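Local structure of dipeptide Epimerase (Enterococcus faecalis V583, 3JVA) at residues Ala171-Ile176 / Ile184-Asp189; Phe155-Ile160 / Gln210-Glu215. The protein belongs to the mandelate racemase/muconate lactonizing enzyme family, whose barrel domain here holds a magnesium ion at the C-terminal ends of its strands. One frame throughout, in Å; residues are numbered along the deposited sequence.

Past the N-terminal antiparallel sheet and the first barrel strand, 128-134, the chain runs through strand 157-161, climbs helix 166-180, returns along strand 185-189, and reaches strand 213-215 after one further helix, 196-206. Contact 1 (171-176 with 184-189) closes a short loop of seven intervening residues, packing the helix onto the strand that follows it. Contact 2 (155-160 with 210-215) closes a longer loop of 49 residues, and contact 1 is nested inside it. Strand 185-189 lies between the two strands of contact 2 among the parallel barrel strands, and Arg187 NE meets Glu212 OE1 at 2.6 Å in a salt bridge. Asp189 of contact 1 and Glu215 of contact 2 bind the same magnesium ion.

Contact 1: Ala171-Ile176 / Ile184-Asp189; sequences ARVKAI and IKLRLD. With MG (magnesium ion), chain O.
Val173 and Leu186 have the closest CA atoms of the two segments, 8.5 Å apart, where helix 171-176 runs nearly antiparallel to strand 185-189, at 166°, with the segment axes 11.0 Å apart. This is the helix-on-strand layer of a beta-alpha-beta crossover: strand 157-161 leads into the helix, and strand 185-189 follows it in the parallel barrel.

The interface is wholly apolar and buried, with no hydrogen bond across it. Its tightest point is Ile176 CG2 on Leu186 CD2, at 3.8 Å, where the two side chains cross obliquely. With chi1 at -65°, CG1 of Ile176 sits beside the backbone N and CG2 opposite it, and CG2 is the branch that reaches the leucine. Val173 divides its two methyls between alternate strand residues. CG1 approaches Leu186 CD1 at 4.4 Å and CG2 approaches Leu188 CD2 at 4.3 Å, so Val173 bridges two leucines on the outer, helix-facing side of the strand, more loosely than Ile176 meets Leu186. Leu206 of helix 196-206 touches both Val173 and Leu188, extending this layer to the next helix.

At the C-terminal end of the strand, Asp189 belongs to the magnesium site with Glu215 and Asp240. Both carboxylate oxygens of Asp189 are held: OD2 binds magnesium at 2.1 Å, while OD1 accepts from Asn191 N and, at 2.7 Å, from water 1, itself a magnesium ligand.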
loop_
_atom_site.group_PDB
_atom_site.type_symbol
_atom_site.label_atom_id
_atom_site.label_comp_id
_atom_site.label_asym_id
_atom_site.label_seq_id
_atom_site.Cartn_x
_atom_site.Cartn_y
_atom_site.Cartn_z
ATOM N N ALA B 171 10.793 7.415 -40.706
ATOM C CA ALA B 171 11.467 7.493 -41.999
ATOM C C ALA B 171 12.954 7.158 -41.883
ATOM O O ALA B 171 13.500 6.412 -42.698
ATOM C CB ALA B 171 11.286 8.884 -42.593
ATOM N N ARG B 172 13.604 7.715 -40.866
ATOM C CA ARG B 172 15.022 7.474 -40.642
ATOM C C ARG B 172 15.287 6.031 -40.237
ATOM O O ARG B 172 16.181 5.385 -40.781
ATOM C CB ARG B 172 15.552 8.422 -39.563
ATOM C CG ARG B 172 15.632 9.865 -40.019
ATOM C CD ARG B 172 15.920 10.823 -38.876
ATOM N NE ARG B 172 15.974 12.199 -39.365
ATOM C CZ ARG B 172 15.458 13.243 -38.724
ATOM N NH1 ARG B 172 14.843 13.074 -37.559
ATOM N NH2 ARG B 172 15.557 14.458 -39.249
ATOM N N VAL B 173 14.511 5.522 -39.286
ATOM C CA VAL B 173 14.694 4.149 -38.835
ATOM C C VAL B 173 14.452 3.170 -39.983
ATOM O O VAL B 173 15.190 2.202 -40.156
ATOM C CB VAL B 173 13.750 3.821 -37.655
ATOM C CG1 VAL B 173 13.824 2.344 -37.319
ATOM C CG2 VAL B 173 14.144 4.655 -36.438
ATOM N N LYS B 174 13.421 3.440 -40.773
ATOM C CA LYS B 174 13.086 2.593 -41.913
ATOM C C LYS B 174 14.250 2.510 -42.902
ATOM O O LYS B 174 14.644 1.422 -43.317
ATOM C CB LYS B 174 11.854 3.146 -42.626
ATOM C CG LYS B 174 11.505 2.417 -43.912
ATOM C CD LYS B 174 10.347 3.087 -44.640
ATOM C CE LYS B 174 9.071 3.042 -43.821
ATOM N NZ LYS B 174 7.924 3.660 -44.545
ATOM N N ALA B 175 14.788 3.667 -43.275
ATOM C CA ALA B 175 15.903 3.742 -44.217
ATOM C C ALA B 175 17.137 3.018 -43.689
ATOM O O ALA B 175 17.788 2.257 -44.406
ATOM C CB ALA B 175 16.238 5.202 -44.509
ATOM N N ILE B 176 17.461 3.255 -42.426
ATOM C CA ILE B 176 18.622 2.616 -41.828
ATOM C C ILE B 176 18.470 1.101 -41.812
ATOM O O ILE B 176 19.367 0.377 -42.256
ATOM C CB ILE B 176 18.847 3.137 -40.389
ATOM C CG1 ILE B 176 19.191 4.629 -40.441
ATOM C CG2 ILE B 176 19.956 2.349 -39.714
ATOM C CD1 ILE B 176 19.283 5.300 -39.079
ATOM N N ILE B 184 21.877 -5.966 -37.345
ATOM C CA ILE B 184 22.487 -4.804 -36.706
ATOM C C ILE B 184 21.519 -4.276 -35.650
ATOM O O ILE B 184 20.330 -4.093 -35.919
ATOM C CB ILE B 184 22.781 -3.679 -37.736
ATOM C CG1 ILE B 184 23.754 -4.185 -38.806
ATOM C CG2 ILE B 184 23.368 -2.458 -37.031
ATOM C CD1 ILE B 184 25.099 -4.641 -38.267
ATOM N N LYS B 185 22.025 -4.046 -34.443
ATOM C CA LYS B 185 21.182 -3.542 -33.369
ATOM C C LYS B 185 20.974 -2.045 -33.494
ATOM O O LYS B 185 21.902 -1.298 -33.826
ATOM C CB LYS B 185 21.796 -3.888 -32.007
ATOM C CG LYS B 185 21.681 -5.368 -31.660
ATOM C CD LYS B 185 22.398 -5.717 -30.362
ATOM C CE LYS B 185 23.904 -5.551 -30.496
ATOM N NZ LYS B 185 24.627 -6.019 -29.279
ATOM N N LEU B 186 19.747 -1.609 -33.243
ATOM C CA LEU B 186 19.410 -0.196 -33.326
ATOM C C LEU B 186 18.922 0.306 -31.979
ATOM O O LEU B 186 17.914 -0.173 -31.461
ATOM C CB LEU B 186 18.321 0.036 -34.381
ATOM C CG LEU B 186 18.698 -0.217 -35.842
ATOM C CD1 LEU B 186 17.472 -0.018 -36.725
ATOM C CD2 LEU B 186 19.807 0.743 -36.257
ATOM N N ARG B 187 19.660 1.255 -31.409
ATOM C CA ARG B 187 19.308 1.859 -30.123
ATOM C C ARG B 187 18.773 3.251 -30.379
ATOM O O ARG B 187 19.419 4.050 -31.059
ATOM C CB ARG B 187 20.540 1.988 -29.225
ATOM C CG ARG B 187 21.097 0.685 -28.776
ATOM C CD ARG B 187 22.362 0.855 -27.955
ATOM N NE ARG B 187 22.854 -0.457 -27.562
ATOM C CZ ARG B 187 24.110 -0.726 -27.240
ATOM N NH1 ARG B 187 25.027 0.233 -27.257
ATOM N NH2 ARG B 187 24.447 -1.964 -26.915
ATOM N N LEU B 188 17.611 3.558 -29.815
ATOM C CA LEU B 188 17.029 4.873 -30.006
ATOM C C LEU B 188 17.084 5.665 -28.710
ATOM O O LEU B 188 16.974 5.097 -27.626
ATOM C CB LEU B 188 15.570 4.749 -30.449
ATOM C CG LEU B 188 15.297 3.776 -31.597
ATOM C CD1 LEU B 188 13.842 3.899 -32.011
ATOM C CD2 LEU B 188 16.229 4.072 -32.771
ATOM N N ASP B 189 17.284 6.971 -28.826
ATOM C CA ASP B 189 17.286 7.827 -27.649
ATOM C C ASP B 189 16.186 8.839 -27.901
ATOM O O ASP B 189 16.324 9.697 -28.771
ATOM C CB ASP B 189 18.621 8.553 -27.477
ATOM C CG ASP B 189 18.739 9.214 -26.121
ATOM O OD1 ASP B 189 17.696 9.669 -25.603
ATOM O OD2 ASP B 189 19.863 9.274 -25.576
HETATM MG MG MG O . 20.478 9.456 -23.599
HETATM O O HOH W 1 18.517 9.847 -23.055
HETATM O O HOH W 2 20.735 11.485 -23.768
HETATM O O HOH W 3 22.514 9.445 -24.286
#

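Contact 2: Phe155-Ile160 / Gln210-Glu215; sequences FDTLKI and QIELVE. With MG (magnesium ion), chain O.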
loop_
_atom_site.group_PDB
_atom_site.type_symbol
_atom_site.label_atom_id
_atom_site.label_comp_id
_atom_site.label_asym_id
_atom_site.label_seq_id
_atom_site.Cartn_x
_atom_site.Cartn_y
_atom_site.Cartn_z
ATOM N N PHE B 155 31.028 -1.977 -36.870
ATOM C CA PHE B 155 30.012 -1.703 -35.855
ATOM C C PHE B 155 28.800 -2.614 -36.028
ATOM O O PHE B 155 28.329 -2.828 -37.143
ATOM C CB PHE B 155 29.591 -0.235 -35.929
ATOM C CG PHE B 155 30.631 0.709 -35.401
ATOM C CD1 PHE B 155 30.776 0.903 -34.030
ATOM C CD2 PHE B 155 31.509 1.353 -36.265
ATOM C CE1 PHE B 155 31.783 1.723 -33.526
ATOM C CE2 PHE B 155 32.522 2.176 -35.772
ATOM C CZ PHE B 155 32.659 2.360 -34.398
ATOM N N ASP B 156 28.306 -3.155 -34.921
ATOM C CA ASP B 156 27.146 -4.037 -34.958
ATOM C C ASP B 156 25.958 -3.389 -34.250
ATOM O O ASP B 156 24.874 -3.969 -34.178
ATOM C CB ASP B 156 27.483 -5.381 -34.301
ATOM C CG ASP B 156 27.828 -5.246 -32.824
ATOM O OD1 ASP B 156 28.274 -6.249 -32.224
ATOM O OD2 ASP B 156 27.649 -4.144 -32.261
ATOM N N THR B 157 26.168 -2.179 -33.738
ATOM C CA THR B 157 25.118 -1.452 -33.032
ATOM C C THR B 157 25.159 0.031 -33.382
ATOM O O THR B 157 26.195 0.691 -33.252
ATOM C CB THR B 157 25.265 -1.620 -31.505
ATOM O OG1 THR B 157 25.318 -3.017 -31.182
ATOM C CG2 THR B 157 24.083 -0.984 -30.774
ATOM N N LEU B 158 24.026 0.548 -33.840
ATOM C CA LEU B 158 23.912 1.948 -34.216
ATOM C C LEU B 158 22.912 2.629 -33.295
ATOM O O LEU B 158 21.910 2.034 -32.899
ATOM C CB LEU B 158 23.435 2.074 -35.664
ATOM C CG LEU B 158 24.256 1.304 -36.698
ATOM C CD1 LEU B 158 23.558 1.378 -38.055
ATOM C CD2 LEU B 158 25.664 1.879 -36.774
ATOM N N LYS B 159 23.192 3.880 -32.961
ATOM C CA LYS B 159 22.329 4.654 -32.084
ATOM C C LYS B 159 21.860 5.911 -32.791
ATOM O O LYS B 159 22.655 6.594 -33.438
ATOM C CB LYS B 159 23.090 5.033 -30.812
ATOM C CG LYS B 159 22.362 6.022 -29.914
ATOM C CD LYS B 159 23.084 6.166 -28.582
ATOM C CE LYS B 159 22.543 7.335 -27.775
ATOM N NZ LYS B 159 22.891 8.621 -28.434
ATOM N N ILE B 160 20.568 6.207 -32.680
ATOM C CA ILE B 160 20.017 7.405 -33.302
ATOM C C ILE B 160 18.991 8.072 -32.400
ATOM O O ILE B 160 18.278 7.411 -31.642
ATOM C CB ILE B 160 19.335 7.121 -34.669
ATOM C CG1 ILE B 160 18.019 6.379 -34.460
ATOM C CG2 ILE B 160 20.267 6.320 -35.564
ATOM C CD1 ILE B 160 17.143 6.335 -35.701
ATOM N N GLN B 210 12.295 -3.564 -35.393
ATOM C CA GLN B 210 13.212 -4.284 -34.520
ATOM C C GLN B 210 14.139 -3.310 -33.798
ATOM O O GLN B 210 15.229 -2.996 -34.276
ATOM C CB GLN B 210 14.054 -5.283 -35.321
ATOM C CG GLN B 210 15.062 -6.038 -34.466
ATOM C CD GLN B 210 16.045 -6.853 -35.286
ATOM O OE1 GLN B 210 15.661 -7.787 -35.992
ATOM N NE2 GLN B 210 17.325 -6.502 -35.193
ATOM N N ILE B 211 13.701 -2.842 -32.639
ATOM C CA ILE B 211 14.485 -1.899 -31.856
ATOM C C ILE B 211 15.051 -2.596 -30.634
ATOM O O ILE B 211 14.328 -3.301 -29.935
ATOM C CB ILE B 211 13.612 -0.716 -31.413
ATOM C CG1 ILE B 211 13.038 -0.021 -32.648
ATOM C CG2 ILE B 211 14.425 0.258 -30.574
ATOM C CD1 ILE B 211 14.087 0.382 -33.671
ATOM N N GLU B 212 16.345 -2.420 -30.383
ATOM C CA GLU B 212 16.966 -3.052 -29.225
ATOM C C GLU B 212 16.481 -2.419 -27.923
ATOM O O GLU B 212 16.212 -3.119 -26.940
ATOM C CB GLU B 212 18.490 -2.939 -29.281
ATOM C CG GLU B 212 19.143 -3.560 -28.058
ATOM C CD GLU B 212 20.564 -3.099 -27.845
ATOM O OE1 GLU B 212 20.889 -1.969 -28.257
ATOM O OE2 GLU B 212 21.346 -3.860 -27.247
ATOM N N LEU B 213 16.391 -1.092 -27.912
ATOM C CA LEU B 213 15.932 -0.377 -26.730
ATOM C C LEU B 213 15.638 1.085 -27.017
ATOM O O LEU B 213 16.099 1.648 -28.014
ATOM C CB LEU B 213 16.981 -0.475 -25.615
ATOM C CG LEU B 213 18.340 0.180 -25.894
ATOM C CD1 LEU B 213 18.256 1.697 -25.671
ATOM C CD2 LEU B 213 19.390 -0.423 -24.969
ATOM N N VAL B 214 14.860 1.695 -26.130
ATOM C CA VAL B 214 14.527 3.104 -26.243
ATOM C C VAL B 214 14.929 3.776 -24.942
ATOM O O VAL B 214 14.495 3.385 -23.857
ATOM C CB VAL B 214 13.031 3.331 -26.483
ATOM C CG1 VAL B 214 12.731 4.824 -26.467
ATOM C CG2 VAL B 214 12.631 2.727 -27.821
ATOM N N GLU B 215 15.765 4.792 -25.085
ATOM C CA GLU B 215 16.301 5.554 -23.974
ATOM C C GLU B 215 15.418 6.741 -23.597
ATOM O O GLU B 215 14.935 7.464 -24.467
ATOM C CB GLU B 215 17.683 6.059 -24.379
ATOM C CG GLU B 215 18.617 6.392 -23.265
ATOM C CD GLU B 215 19.989 6.768 -23.793
ATOM O OE1 GLU B 215 20.471 6.112 -24.750
ATOM O OE2 GLU B 215 20.584 7.709 -23.250
HETATM MG MG MG O . 20.478 9.456 -23.599
HETATM O O HOH W 2 20.735 11.485 -23.768
HETATM O O HOH W 3 22.514 9.445 -24.286
HETATM O O HOH W 1 18.517 9.847 -23.055
#
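Lys159 and Glu215 make the closest approach between 155-160 and 210-215: the methylene CE of Lys159 lies 3.9 Å from Glu215 OE1, and the side chains cross at about a right angle. The other oxygen of the same carboxylate, Glu215 OE2, binds magnesium. The ammonium nitrogen is not part of the touch, since Lys159 NZ stands 5.1 Å from Glu215 OE1. The lysine chain is extended as far as CE, and a turn about CD-CE (chi4 -68°) swings NZ aside. There NZ bonds to a glycerol, probably from the crystallisation liquor, with a weak bond to Thr134 OG1.

The second touch is looser. Thr157 CG2 lies 4.2 Å from Glu212 OE1, again with the side chains nearly perpendicular. That methyl is anti to the backbone N, which leaves Thr157 OG1 beside the N, where it donates to Asp156 OD2 at 2.8 Å and meets that oxygen from 49° above the carboxylate plane. Glu212 has stronger partners than the methyl: Arg187 is the partner of OE1, and Arg316 forms a salt bridge with OE2.

Farther out, the backbone spacing accounts for the sparse contact. CA atoms of Thr157 and Glu212 are 9.1 Å apart, and no hydrogen bond joins the two segments, because strand 185-189 intervenes: its backbone bonds to Leu158 on one flank and Glu212 on the other.

Around the magnesium, Asp189 and Asp240 supply the other protein oxygens, and three waters complete six ligands. The three acids come from strands 185-189 and 213-215 and the end of strand 236-239, the successive third, fourth and fifth strands of the barrel, which is the metal site characteristic of the enolase superfamily.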